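Local atomic coordinates of porphyranase B (Zobellia galactanivorans, PDB entry 3JUU), a protein that cleaves the sulfated red-algal polysaccharide porphyran by hydrolysing beta-1,4 linkages between D-galactose and L-galactose-6-sulfate, while leaving its non-sulfated agarose portions untouched. Residues A[142-147]-A[230-235]; A[169-174]-A[185-190]; A[125-130]-A[236-241]. One frame throughout, in Å; residues are numbered along the deposited sequence.

Contact 1: residues A[142-147]-A[230-235]; sequences TELDIQ and ADFDIE
Thr142 sets its CB over one face of the Phe232 ring, and this meeting is the tight part of the contact between strand and loop. Thr142 CB stands 3.6 Å from Phe232 CE1, displaced from the ring centre toward the rim, in a CH-pi approach that leans 23° from the ring normal. The methyl group packs beside it, with Thr142 CG2 3.6 Å from Phe232 CD1. The two side chains slide past each other in opposite directions, and the far end of the ring reaches the next residues of the strand: Phe232 CZ comes to 3.5 Å from Glu143 O, and Leu144 CB rests 4.0 Å from Phe232 CE2. Both approaches are oblique to the ring.

The strand is the one that bears the catalytic signature of the GH16 jelly roll, a Glu-x-Asp-x-x-Glu run with a classic beta bulge where Ile146 and Gln147 both face Phe125. Thr142 and Leu144 turn toward the loop, whereas Glu143, the likely nucleophile, points away from it and pairs with Arg174 by a salt bridge. The packing against Phe232 therefore lies behind the strand, on the side turned from the Glu143 carboxylate.

Toward Ile234 the fit slackens. Thr142 CG2 is anti to the carbonyl carbon (chi1, measured to OG1, 57°), and its nearest approach to Ile234 CD1 is 4.1 Å. Here a water bridges the two segments, 2.9 Å from Thr142 OG1 and accepting a bond from Ile234 N at 2.9 Å. The aspartates on either side of Phe232 are partly exposed. Asp231 and Asp233 both start away from the strand, and Asp233 forms its salt bridge with Arg140.

Contact 2: residues A[169-174]-A[185-190]; sequences SNTHSR and GSSKGK. With SO4 (sulfate ion), chain G.
The His172 imidazole meets Ser186 at its edge: ND1 lies 2.8 Å from Ser186 OG, near the ring plane, in a hydrogen bond whose donor could be either atom. The amide end of Asn170 lies over one face of this ring, off toward the rim. His172 also borders the edge of the Arg174 guanidinium, which presents two N-H groups to a sulfate ion, probably from the crystallisation liquor. Arg174 NE donates to sulfate O3 at 2.8 Å and Arg174 NH2 to sulfate O2 at 2.9 Å, both bonds nearly straight; NH2 has a second partner in the catalytic strand.

Behind these groups runs the backbone ladder. Ser169 with Gly189 and Ser173 with Gly185 are hydrogen-bonded pairs, and between them Ser187 N donates to Thr171 O. Thr171 OG1, turned in between the backbone N and carbonyl carbon (chi1 55°), adds a bond of 2.9 Å to a lone pair of Ser187 O. At the backbone angles of Gly185 a CB would collide with the carbonyl oxygen of the preceding residue, so a glycine fits there.

Such paired antiparallel strands, joined by a long connection, make a beta hairpin, here extending the sheet beside the catalytic strand of the GH16 sandwich.

Contact 3: residues A[125-130]-A[236-241]; sequences FWLINE and MYLRMV
Trp126 and Arg239 pair in backbone and side chain alike. Four backbone hydrogen bonds zip the strands together, two between Trp126 and Arg239 and two between Ile128 and Tyr237.

Arg239 CB sits 3.4 Å from the centroid of the Trp126 five-membered ring, only 13° off its normal, and Val241 CB meets the indole edge. An alanine in place of Trp126 would probably open a gap beside CB, CG and CD of Arg239 and leave its aliphatic part without the flat support of the indole. Past the end of the strand, the Glu130 carboxylate stacks on the Tyr237 ring, their planes 8° apart, with Glu130 CD 3.6 Å from Tyr237 CD2.

Polar bonds hold the arginine's end. Arg239 NH2 forms a salt bridge with Glu130 OE2 at 3.1 Å, in the guanidinium plane and on the oxygen's anti lone pair; a water joins the same OE2 to Arg239 NH1, while NH1 donates to Leu238 O of its own strand.

Apolar groups fill the other face, where Leu238 CD2 touches Leu127 CD2 at 3.7 Å and Phe125 CE1 at 3.8 Å.

The sheet is thus two-sided: apolar toward strand 264-276, but aromatic and charged beside Trp54, a probable substrate-binding residue, where Arg239 NE binds a buffer sulfonate.

All three contacts reach one sheet of the sandwich, and strand 141-150 sits between the other two: it pairs with strand 122-128 of contact 3 on one side and strand 166-174 of contact 2 on the other. Contact 3 lies nearest the centre of the chain and is buried; contact 1 is also buried but farther out, and contact 2 is partly exposed. Chemistry follows place. Contact 3 combines a strand ladder with apolar and charged faces, contact 1 joins strand to loop by apolar packing and one water, and contact 2 is chiefly polar. Contacts 1 and 2 also meet where Phe232 CZ packs on His172 O.

Contact 1: residues A[142-147]-A[230-235]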
ATOM      1  N   THR A 142      -0.075   9.685 -10.488  1.00 10.88           N
ATOM      2  CA  THR A 142      -0.547  10.168  -9.217  1.00  9.28           C
ATOM      3  C   THR A 142      -0.470   8.897  -8.351  1.00 11.59           C
ATOM      4  O   THR A 142      -0.956   7.854  -8.700  1.00 11.53           O
ATOM      5  CB  THR A 142      -2.042  10.677  -9.253  1.00 11.95           C
ATOM      6  OG1 THR A 142      -2.926   9.628  -9.712  1.00 11.25           O
ATOM      7  CG2 THR A 142      -2.209  11.864 -10.133  1.00  9.75           C
ATOM      8  N   GLU A 143       0.223   9.005  -7.217  1.00 11.13           N
ATOM      9  CA  GLU A 143       0.355   7.868  -6.285  1.00 10.81           C
ATOM     10  C   GLU A 143      -0.050   8.367  -4.926  1.00 11.00           C
ATOM     11  O   GLU A 143       0.444   9.399  -4.479  1.00  9.46           O
ATOM     12  CB  GLU A 143       1.844   7.412  -6.269  1.00 10.71           C
ATOM     13  CG  GLU A 143       2.085   6.257  -5.237  1.00  7.96           C
ATOM     14  CD  GLU A 143       3.579   5.864  -5.216  1.00 11.18           C
ATOM     15  OE1 GLU A 143       4.370   6.283  -6.109  1.00 12.11           O
ATOM     16  OE2 GLU A 143       3.962   5.152  -4.258  1.00 11.17           O
ATOM     17  N   LEU A 144      -0.927   7.601  -4.264  1.00  9.45           N
ATOM     18  CA  LEU A 144      -1.442   7.939  -2.919  1.00 10.07           C
ATOM     19  C   LEU A 144      -1.040   6.759  -1.973  1.00  9.49           C
ATOM     20  O   LEU A 144      -1.616   5.691  -1.986  1.00  7.08           O
ATOM     21  CB  LEU A 144      -2.998   8.122  -3.018  1.00 10.56           C
ATOM     22  CG  LEU A 144      -3.701   8.891  -1.860  1.00  8.81           C
ATOM     23  CD1 LEU A 144      -5.204   8.910  -2.084  1.00 10.78           C
ATOM     24  CD2 LEU A 144      -3.348   8.293  -0.469  1.00  7.10           C
ATOM     25  N   ASP A 145      -0.003   6.985  -1.172  1.00  9.01           N
ATOM     26  CA  ASP A 145       0.491   5.973  -0.199  1.00  8.40           C
ATOM     27  C   ASP A 145      -0.203   6.103   1.148  1.00  8.33           C
ATOM     28  O   ASP A 145      -0.114   7.145   1.821  1.00  8.55           O
ATOM     29  CB  ASP A 145       2.012   6.164  -0.049  1.00  8.89           C
ATOM     30  CG  ASP A 145       2.708   6.062  -1.398  1.00 11.82           C
ATOM     31  OD1 ASP A 145       2.580   4.985  -2.050  1.00  9.86           O
ATOM     32  OD2 ASP A 145       3.301   7.061  -1.840  1.00 11.72           O
ATOM     33  N   ILE A 146      -0.884   5.035   1.553  1.00  7.53           N
ATOM     34  CA  ILE A 146      -1.691   5.123   2.729  1.00  8.38           C
ATOM     35  C   ILE A 146      -0.821   4.708   3.898  1.00  9.14           C
ATOM     36  O   ILE A 146      -0.736   5.405   4.944  1.00  9.10           O
ATOM     37  CB  ILE A 146      -2.981   4.266   2.588  1.00  7.93           C
ATOM     38  CG1 ILE A 146      -3.719   4.701   1.377  1.00  8.38           C
ATOM     39  CG2 ILE A 146      -3.832   4.292   3.927  1.00  7.34           C
ATOM     40  CD1 ILE A 146      -4.661   3.716   0.881  1.00 10.81           C
ATOM     41  N   GLN A 147      -0.112   3.556   3.750  1.00  7.32           N
ATOM     42  CA  GLN A 147       0.879   3.214   4.744  1.00  8.24           C
ATOM     43  C   GLN A 147       2.080   2.560   4.042  1.00  8.48           C
ATOM     44  O   GLN A 147       1.913   1.685   3.170  1.00  9.08           O
ATOM     45  CB  GLN A 147       0.295   2.252   5.820  1.00  7.57           C
ATOM     46  CG  GLN A 147       1.270   1.516   6.724  1.00 10.00           C
ATOM     47  CD  GLN A 147       2.100   2.432   7.639  1.00 11.81           C
ATOM     48  OE1 GLN A 147       2.408   3.567   7.254  1.00  8.75           O
ATOM     49  NE2 GLN A 147       2.465   1.955   8.856  1.00  9.25           N
ATOM     50  N   ALA A 230      -0.578  17.607  -7.074  1.00 13.11           N
ATOM     51  CA  ALA A 230      -1.310  17.875  -8.345  1.00 13.88           C
ATOM     52  C   ALA A 230      -2.687  17.312  -8.150  1.00 12.91           C
ATOM     53  O   ALA A 230      -2.928  16.498  -7.226  1.00 13.34           O
ATOM     54  CB  ALA A 230      -0.588  17.197  -9.561  1.00 11.98           C
ATOM     55  N   ASP A 231      -3.647  17.711  -8.994  1.00 11.86           N
ATOM     56  CA  ASP A 231      -4.999  17.123  -8.864  1.00 10.89           C
ATOM     57  C   ASP A 231      -5.004  15.560  -8.925  1.00 11.67           C
ATOM     58  O   ASP A 231      -4.504  14.932  -9.876  1.00 12.02           O
ATOM     59  CB  ASP A 231      -5.842  17.544 -10.028  1.00 10.82           C
ATOM     60  CG  ASP A 231      -6.218  19.031 -10.005  1.00 19.13           C
ATOM     61  OD1 ASP A 231      -6.191  19.632  -8.904  1.00 17.64           O
ATOM     62  OD2 ASP A 231      -6.542  19.539 -11.128  1.00 21.01           O
ATOM     63  N   PHE A 232      -5.608  14.940  -7.931  1.00  9.92           N
ATOM     64  CA  PHE A 232      -5.811  13.471  -7.945  1.00 10.62           C
ATOM     65  C   PHE A 232      -7.234  13.198  -8.466  1.00 10.60           C
ATOM     66  O   PHE A 232      -8.107  12.838  -7.688  1.00 10.64           O
ATOM     67  CB  PHE A 232      -5.588  12.919  -6.531  1.00 10.34           C
ATOM     68  CG  PHE A 232      -4.102  12.679  -6.180  1.00 12.65           C
ATOM     69  CD1 PHE A 232      -3.061  13.304  -6.896  1.00  8.58           C
ATOM     70  CD2 PHE A 232      -3.764  11.799  -5.146  1.00 10.81           C
ATOM     71  CE1 PHE A 232      -1.677  13.111  -6.581  1.00  8.93           C
ATOM     72  CE2 PHE A 232      -2.355  11.581  -4.833  1.00 10.82           C
ATOM     73  CZ  PHE A 232      -1.308  12.201  -5.599  1.00  8.58           C
ATOM     74  N   ASP A 233      -7.458  13.404  -9.787  1.00 10.92           N
ATOM     75  CA  ASP A 233      -8.792  13.198 -10.320  1.00 12.21           C
ATOM     76  C   ASP A 233      -8.762  12.083 -11.368  1.00 13.40           C
ATOM     77  O   ASP A 233      -9.635  12.067 -12.283  1.00 12.44           O
ATOM     78  CB  ASP A 233      -9.324  14.500 -10.914  1.00 12.82           C
ATOM     79  CG  ASP A 233      -8.369  15.110 -11.924  1.00 15.45           C
ATOM     80  OD1 ASP A 233      -7.282  14.555 -12.177  1.00 16.26           O
ATOM     81  OD2 ASP A 233      -8.660  16.247 -12.389  1.00 17.46           O
ATOM     82  N   ILE A 234      -7.734  11.202 -11.274  1.00 10.68           N
ATOM     83  CA  ILE A 234      -7.550  10.090 -12.275  1.00 11.88           C
ATOM     84  C   ILE A 234      -7.862   8.782 -11.531  1.00 12.68           C
ATOM     85  O   ILE A 234      -7.474   8.638 -10.364  1.00 11.97           O
ATOM     86  CB  ILE A 234      -6.090  10.014 -12.926  1.00 10.42           C
ATOM     87  CG1 ILE A 234      -5.670  11.384 -13.543  1.00 11.69           C
ATOM     88  CG2 ILE A 234      -6.076   8.933 -14.052  1.00 11.36           C
ATOM     89  CD1 ILE A 234      -4.232  11.594 -13.710  1.00 11.64           C
ATOM     90  N   GLU A 235      -8.531   7.854 -12.204  1.00 10.69           N
ATOM     91  CA  GLU A 235      -8.841   6.519 -11.627  1.00 11.66           C
ATOM     92  C   GLU A 235      -7.589   5.864 -11.057  1.00 10.70           C
ATOM     93  O   GLU A 235      -6.507   5.895 -11.685  1.00 11.48           O
ATOM     94  CB  GLU A 235      -9.402   5.582 -12.770  1.00 12.03           C
ATOM     95  CG  GLU A 235      -9.963   4.283 -12.206  1.00 17.30           C
ATOM     96  CD  GLU A 235     -10.498   3.379 -13.337  1.00 22.43           C
ATOM     97  OE1 GLU A 235     -10.326   3.758 -14.502  1.00 28.08           O
ATOM     98  OE2 GLU A 235     -10.950   2.281 -13.071  1.00 26.80           O
TER
HETATM   99  O   HOH W   1      -5.697  10.508  -9.268  1.00 10.52           O

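Contact 2: residues A[169-174]-A[185-190]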
ATOM      1  N   SER A 169       2.576   8.223   5.346  1.00  7.87           N
ATOM      2  CA  SER A 169       1.645   8.375   4.211  1.00  7.76           C
ATOM      3  C   SER A 169       2.227   9.387   3.267  1.00  8.53           C
ATOM      4  O   SER A 169       3.180  10.161   3.641  1.00 11.11           O
ATOM      5  CB  SER A 169       0.294   8.904   4.695  1.00  7.03           C
ATOM      6  OG  SER A 169      -0.256   8.012   5.711  1.00  9.18           O
ATOM      7  N   ASN A 170       1.802   9.337   2.015  1.00  9.08           N
ATOM      8  CA  ASN A 170       2.423  10.220   1.014  1.00 10.03           C
ATOM      9  C   ASN A 170       1.539  10.453  -0.172  1.00 10.00           C
ATOM     10  O   ASN A 170       0.539   9.734  -0.399  1.00 10.08           O
ATOM     11  CB  ASN A 170       3.814   9.646   0.580  1.00  8.43           C
ATOM     12  CG  ASN A 170       4.854  10.752   0.288  1.00 14.37           C
ATOM     13  OD1 ASN A 170       4.499  11.828  -0.197  1.00 11.88           O
ATOM     14  ND2 ASN A 170       6.132  10.460   0.526  1.00 12.04           N
ATOM     15  N   THR A 171       1.846  11.506  -0.938  1.00  8.70           N
ATOM     16  CA  THR A 171       1.080  11.750  -2.212  1.00  9.36           C
ATOM     17  C   THR A 171       2.145  12.215  -3.204  1.00  9.25           C
ATOM     18  O   THR A 171       2.978  13.043  -2.860  1.00 11.68           O
ATOM     19  CB  THR A 171      -0.068  12.837  -2.068  1.00 10.85           C
ATOM     20  OG1 THR A 171       0.520  14.043  -1.548  1.00 11.96           O
ATOM     21  CG2 THR A 171      -1.260  12.362  -1.028  1.00 11.20           C
ATOM     22  N   HIS A 172       2.180  11.645  -4.394  1.00 10.29           N
ATOM     23  CA  HIS A 172       3.216  11.960  -5.346  1.00  9.54           C
ATOM     24  C   HIS A 172       2.601  12.354  -6.663  1.00 10.19           C
ATOM     25  O   HIS A 172       1.648  11.711  -7.100  1.00 11.89           O
ATOM     26  CB  HIS A 172       4.092  10.728  -5.667  1.00  8.63           C
ATOM     27  CG  HIS A 172       4.793  10.172  -4.477  1.00 12.01           C
ATOM     28  ND1 HIS A 172       5.885  10.800  -3.911  1.00 14.93           N
ATOM     29  CD2 HIS A 172       4.533   9.089  -3.700  1.00 11.92           C
ATOM     30  CE1 HIS A 172       6.330  10.072  -2.902  1.00 16.83           C
ATOM     31  NE2 HIS A 172       5.527   9.034  -2.750  1.00 13.43           N
ATOM     32  N   SER A 173       3.242  13.323  -7.318  1.00 10.23           N
ATOM     33  CA  SER A 173       2.910  13.658  -8.704  1.00 11.06           C
ATOM     34  C   SER A 173       4.238  13.554  -9.470  1.00 12.06           C
ATOM     35  O   SER A 173       5.246  14.185  -9.097  1.00 12.90           O
ATOM     36  CB  SER A 173       2.354  15.094  -8.770  1.00 10.88           C
ATOM     37  OG  SER A 173       2.405  15.526 -10.143  1.00 11.73           O
ATOM     38  N   ARG A 174       4.266  12.783 -10.549  1.00 11.44           N
ATOM     39  CA  ARG A 174       5.496  12.653 -11.364  1.00 13.08           C
ATOM     40  C   ARG A 174       5.215  12.210 -12.782  1.00 13.01           C
ATOM     41  O   ARG A 174       4.014  11.998 -13.124  1.00 11.03           O
ATOM     42  CB  ARG A 174       6.499  11.691 -10.735  1.00 12.74           C
ATOM     43  CG  ARG A 174       5.903  10.231 -10.511  1.00 13.38           C
ATOM     44  CD  ARG A 174       6.998   9.244 -10.016  1.00 14.80           C
ATOM     45  NE  ARG A 174       6.400   7.927  -9.848  1.00 14.42           N
ATOM     46  CZ  ARG A 174       5.696   7.564  -8.783  1.00 16.31           C
ATOM     47  NH1 ARG A 174       5.530   8.391  -7.727  1.00 15.69           N
ATOM     48  NH2 ARG A 174       5.167   6.370  -8.778  1.00 10.16           N
ATOM     49  N   GLY A 185       5.959  16.520  -7.475  1.00 16.00           N
ATOM     50  CA  GLY A 185       6.471  16.694  -6.101  1.00 13.36           C
ATOM     51  C   GLY A 185       5.751  15.702  -5.199  1.00 13.38           C
ATOM     52  O   GLY A 185       5.103  14.802  -5.698  1.00 11.35           O
ATOM     53  N   SER A 186       5.894  15.887  -3.878  1.00 11.68           N
ATOM     54  CA  SER A 186       5.396  14.930  -2.894  1.00 12.97           C
ATOM     55  C   SER A 186       4.830  15.705  -1.716  1.00 14.72           C
ATOM     56  O   SER A 186       5.461  16.695  -1.255  1.00 16.26           O
ATOM     57  CB  SER A 186       6.589  14.104  -2.330  1.00 12.33           C
ATOM     58  OG  SER A 186       6.998  13.299  -3.432  1.00 22.72           O
ATOM     59  N   SER A 187       3.741  15.212  -1.132  1.00 13.61           N
ATOM     60  CA  SER A 187       3.289  15.803   0.140  1.00 12.74           C
ATOM     61  C   SER A 187       3.021  14.702   1.106  1.00 11.60           C
ATOM     62  O   SER A 187       2.101  13.944   0.882  1.00 10.56           O
ATOM     63  CB  SER A 187       2.029  16.619  -0.017  1.00 15.25           C
ATOM     64  OG  SER A 187       2.304  17.831  -0.722  1.00 19.63           O
ATOM     65  N   LYS A 188       3.781  14.673   2.185  1.00 11.16           N
ATOM     66  CA  LYS A 188       3.822  13.525   3.111  1.00 14.27           C
ATOM     67  C   LYS A 188       2.959  13.776   4.313  1.00 14.53           C
ATOM     68  O   LYS A 188       2.616  14.939   4.640  1.00 11.98           O
ATOM     69  CB  LYS A 188       5.254  13.321   3.677  1.00 16.03           C
ATOM     70  CG  LYS A 188       6.349  13.206   2.709  1.00 22.89           C
ATOM     71  CD  LYS A 188       7.754  13.039   3.413  1.00 30.04           C
ATOM     72  CE  LYS A 188       8.468  14.435   3.582  1.00 36.83           C
ATOM     73  NZ  LYS A 188       9.369  14.504   4.817  1.00 39.22           N
ATOM     74  N   GLY A 189       2.619  12.669   4.998  1.00 13.90           N
ATOM     75  CA  GLY A 189       2.024  12.756   6.381  1.00 14.64           C
ATOM     76  C   GLY A 189       2.705  11.701   7.251  1.00 14.43           C
ATOM     77  O   GLY A 189       3.209  10.680   6.735  1.00 12.75           O
ATOM     78  N   LYS A 190       2.822  11.968   8.563  1.00 12.81           N
ATOM     79  CA  LYS A 190       3.439  10.981   9.446  1.00 13.79           C
ATOM     80  C   LYS A 190       2.627  11.034  10.755  1.00 14.18           C
ATOM     81  O   LYS A 190       2.305  12.144  11.215  1.00 12.13           O
ATOM     82  CB  LYS A 190       4.894  11.357   9.757  1.00 15.59           C
ATOM     83  CG  LYS A 190       5.623  10.423  10.718  1.00 18.10           C
ATOM     84  CD  LYS A 190       6.997  10.970  11.216  1.00 25.64           C
ATOM     85  CE  LYS A 190       7.882  11.186  10.006  1.00 32.44           C
ATOM     86  NZ  LYS A 190       9.253  11.573  10.451  1.00 37.21           N
TER
HETATM   87  S   SO4 G   7       6.456   4.738 -11.886  1.00 22.14           S
HETATM   88  O1  SO4 G   7       7.347   3.713 -11.468  1.00 27.40           O
HETATM   89  O2  SO4 G   7       5.184   4.689 -11.185  1.00 19.49           O
HETATM   90  O3  SO4 G   7       7.187   6.012 -11.785  1.00 20.81           O
HETATM   91  O4  SO4 G   7       5.975   4.344 -13.192  1.00 25.44           O

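Contact 3: residues A[125-130]-A[236-241]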
ATOM      1  N   PHE A 125       0.365  -0.268   1.683  1.00  8.07           N
ATOM      2  CA  PHE A 125      -1.026  -0.248   1.223  1.00  8.06           C
ATOM      3  C   PHE A 125      -1.184   1.128   0.540  1.00  8.75           C
ATOM      4  O   PHE A 125      -0.877   2.159   1.206  1.00  9.59           O
ATOM      5  CB  PHE A 125      -1.930  -0.275   2.459  1.00  8.35           C
ATOM      6  CG  PHE A 125      -3.411  -0.231   2.135  1.00  7.71           C
ATOM      7  CD1 PHE A 125      -3.977  -1.092   1.156  1.00  9.76           C
ATOM      8  CD2 PHE A 125      -4.271   0.691   2.793  1.00  8.63           C
ATOM      9  CE1 PHE A 125      -5.366  -1.038   0.880  1.00 10.28           C
ATOM     10  CE2 PHE A 125      -5.668   0.734   2.531  1.00  8.87           C
ATOM     11  CZ  PHE A 125      -6.220  -0.080   1.562  1.00 10.65           C
ATOM     12  N   TRP A 126      -1.562   1.139  -0.743  1.00  7.61           N
ATOM     13  CA  TRP A 126      -1.471   2.383  -1.551  1.00  9.01           C
ATOM     14  C   TRP A 126      -2.336   2.321  -2.796  1.00  8.89           C
ATOM     15  O   TRP A 126      -2.905   1.230  -3.107  1.00  8.85           O
ATOM     16  CB  TRP A 126      -0.014   2.806  -1.843  1.00  7.73           C
ATOM     17  CG  TRP A 126       0.920   1.713  -2.440  1.00  7.69           C
ATOM     18  CD1 TRP A 126       1.380   0.608  -1.762  1.00  9.06           C
ATOM     19  CD2 TRP A 126       1.440   1.630  -3.772  1.00  5.56           C
ATOM     20  NE1 TRP A 126       2.217  -0.124  -2.610  1.00 10.32           N
ATOM     21  CE2 TRP A 126       2.273   0.482  -3.831  1.00  8.43           C
ATOM     22  CE3 TRP A 126       1.358   2.476  -4.911  1.00 10.56           C
ATOM     23  CZ2 TRP A 126       2.935   0.048  -5.014  1.00  8.81           C
ATOM     24  CZ3 TRP A 126       2.053   2.102  -6.093  1.00 10.98           C
ATOM     25  CH2 TRP A 126       2.868   0.879  -6.132  1.00 11.36           C
ATOM     26  N   LEU A 127      -2.414   3.463  -3.496  1.00  9.28           N
ATOM     27  CA  LEU A 127      -3.229   3.592  -4.719  1.00  9.28           C
ATOM     28  C   LEU A 127      -2.323   4.201  -5.736  1.00  8.15           C
ATOM     29  O   LEU A 127      -1.512   5.086  -5.391  1.00  8.13           O
ATOM     30  CB  LEU A 127      -4.396   4.630  -4.454  1.00  7.82           C
ATOM     31  CG  LEU A 127      -5.531   4.001  -3.602  1.00  9.47           C
ATOM     32  CD1 LEU A 127      -6.370   5.034  -2.782  1.00  9.63           C
ATOM     33  CD2 LEU A 127      -6.449   3.229  -4.560  1.00  8.65           C
ATOM     34  N   ILE A 128      -2.455   3.815  -7.002  1.00  7.26           N
ATOM     35  CA  ILE A 128      -1.720   4.524  -8.054  1.00  8.72           C
ATOM     36  C   ILE A 128      -2.612   4.498  -9.295  1.00  8.25           C
ATOM     37  O   ILE A 128      -3.390   3.581  -9.478  1.00 10.06           O
ATOM     38  CB  ILE A 128      -0.254   3.899  -8.238  1.00  8.16           C
ATOM     39  CG1 ILE A 128       0.619   4.749  -9.161  1.00  9.94           C
ATOM     40  CG2 ILE A 128      -0.373   2.421  -8.783  1.00  9.52           C
ATOM     41  CD1 ILE A 128       2.047   4.385  -9.208  1.00  8.11           C
ATOM     42  N   ASN A 129      -2.455   5.477 -10.184  1.00  9.76           N
ATOM     43  CA  ASN A 129      -3.130   5.411 -11.457  1.00 11.37           C
ATOM     44  C   ASN A 129      -2.261   4.564 -12.407  1.00 13.28           C
ATOM     45  O   ASN A 129      -1.161   4.090 -12.030  1.00 13.59           O
ATOM     46  CB  ASN A 129      -3.397   6.837 -11.995  1.00 10.36           C
ATOM     47  CG  ASN A 129      -2.149   7.509 -12.557  1.00 11.07           C
ATOM     48  OD1 ASN A 129      -1.004   7.318 -12.061  1.00 10.80           O
ATOM     49  ND2 ASN A 129      -2.342   8.289 -13.663  1.00 13.87           N
ATOM     50  N   GLU A 130      -2.727   4.409 -13.624  1.00 13.51           N
ATOM     51  CA  GLU A 130      -1.988   3.569 -14.603  1.00 14.43           C
ATOM     52  C   GLU A 130      -1.865   4.406 -15.892  1.00 13.83           C
ATOM     53  O   GLU A 130      -2.650   4.269 -16.818  1.00 14.89           O
ATOM     54  CB  GLU A 130      -2.753   2.236 -14.783  1.00 14.77           C
ATOM     55  CG  GLU A 130      -2.482   1.327 -13.566  1.00 17.58           C
ATOM     56  CD  GLU A 130      -3.170  -0.018 -13.653  1.00 19.57           C
ATOM     57  OE1 GLU A 130      -3.943  -0.216 -14.601  1.00 19.80           O
ATOM     58  OE2 GLU A 130      -2.968  -0.871 -12.747  1.00 17.12           O
ATOM     59  N   MET A 236      -7.709   5.295  -9.862  1.00 10.10           N
ATOM     60  CA  MET A 236      -6.546   4.642  -9.246  1.00  9.31           C
ATOM     61  C   MET A 236      -6.893   3.221  -8.820  1.00 10.11           C
ATOM     62  O   MET A 236      -8.058   2.868  -8.706  1.00 11.97           O
ATOM     63  CB  MET A 236      -6.006   5.446  -8.053  1.00  8.69           C
ATOM     64  CG  MET A 236      -5.238   6.677  -8.568  1.00  7.73           C
ATOM     65  SD  MET A 236      -4.086   7.385  -7.338  1.00 10.80           S
ATOM     66  CE  MET A 236      -5.126   8.380  -6.334  1.00  7.40           C
ATOM     67  N   TYR A 237      -5.847   2.404  -8.600  1.00 10.33           N
ATOM     68  CA  TYR A 237      -5.948   0.950  -8.335  1.00 10.46           C
ATOM     69  C   TYR A 237      -5.216   0.679  -7.074  1.00 11.43           C
ATOM     70  O   TYR A 237      -4.158   1.339  -6.851  1.00 11.83           O
ATOM     71  CB  TYR A 237      -5.269   0.145  -9.478  1.00  9.53           C
ATOM     72  CG  TYR A 237      -5.949   0.431 -10.836  1.00 11.23           C
ATOM     73  CD1 TYR A 237      -6.981  -0.431 -11.335  1.00 13.90           C
ATOM     74  CD2 TYR A 237      -5.657   1.628 -11.555  1.00 11.71           C
ATOM     75  CE1 TYR A 237      -7.630  -0.152 -12.578  1.00 15.18           C
ATOM     76  CE2 TYR A 237      -6.317   1.924 -12.770  1.00 14.33           C
ATOM     77  CZ  TYR A 237      -7.315   1.025 -13.248  1.00 17.33           C
ATOM     78  OH  TYR A 237      -7.967   1.326 -14.438  1.00 19.10           O
ATOM     79  N   LEU A 238      -5.718  -0.295  -6.297  1.00 10.25           N
ATOM     80  CA  LEU A 238      -5.126  -0.659  -5.015  1.00 10.04           C
ATOM     81  C   LEU A 238      -3.841  -1.478  -5.183  1.00  9.65           C
ATOM     82  O   LEU A 238      -3.631  -2.192  -6.226  1.00  9.84           O
ATOM     83  CB  LEU A 238      -6.091  -1.456  -4.150  1.00 11.61           C
ATOM     84  CG  LEU A 238      -7.245  -0.616  -3.564  1.00 13.46           C
ATOM     85  CD1 LEU A 238      -8.373  -1.558  -3.085  1.00 13.36           C
ATOM     86  CD2 LEU A 238      -6.800   0.289  -2.412  1.00 11.51           C
ATOM     87  N   ARG A 239      -2.983  -1.329  -4.190  1.00  7.06           N
ATOM     88  CA  ARG A 239      -1.727  -2.071  -4.146  1.00  9.37           C
ATOM     89  C   ARG A 239      -1.491  -2.538  -2.711  1.00  9.69           C
ATOM     90  O   ARG A 239      -1.552  -1.721  -1.762  1.00  9.99           O
ATOM     91  CB  ARG A 239      -0.547  -1.167  -4.481  1.00  7.36           C
ATOM     92  CG  ARG A 239      -0.582  -0.592  -5.910  1.00  7.45           C
ATOM     93  CD  ARG A 239      -0.089  -1.696  -6.938  1.00  8.40           C
ATOM     94  NE  ARG A 239      -0.123  -1.169  -8.299  1.00  7.98           N
ATOM     95  CZ  ARG A 239      -1.147  -1.289  -9.148  1.00 11.44           C
ATOM     96  NH1 ARG A 239      -2.280  -1.793  -8.761  1.00 10.26           N
ATOM     97  NH2 ARG A 239      -0.981  -0.851 -10.401  1.00 13.27           N
ATOM     98  N   MET A 240      -1.112  -3.820  -2.547  1.00  9.05           N
ATOM     99  CA  MET A 240      -0.577  -4.314  -1.274  1.00  8.91           C
ATOM    100  C   MET A 240       0.743  -5.020  -1.676  1.00  9.89           C
ATOM    101  O   MET A 240       0.734  -6.045  -2.403  1.00  9.24           O
ATOM    102  CB  MET A 240      -1.573  -5.320  -0.616  1.00 10.74           C
ATOM    103  CG  MET A 240      -2.876  -4.643  -0.047  1.00 12.64           C
ATOM    104  SD  MET A 240      -4.121  -4.604  -1.454  1.00 22.92           S
ATOM    105  CE  MET A 240      -4.745  -6.284  -1.580  1.00 12.89           C
ATOM    106  N   VAL A 241       1.870  -4.471  -1.226  1.00 10.16           N
ATOM    107  CA  VAL A 241       3.161  -4.842  -1.837  1.00  9.00           C
ATOM    108  C   VAL A 241       4.170  -4.992  -0.737  1.00  8.80           C
ATOM    109  O   VAL A 241       4.223  -4.188   0.234  1.00  8.87           O
ATOM    110  CB  VAL A 241       3.622  -3.780  -2.895  1.00  7.97           C
ATOM    111  CG1 VAL A 241       5.122  -3.997  -3.332  1.00 12.01           C
ATOM    112  CG2 VAL A 241       2.646  -3.806  -4.131  1.00 10.04           C
TER
HETATM  113  O   HOH W   2      -3.880  -2.791 -10.952  1.00 14.44           O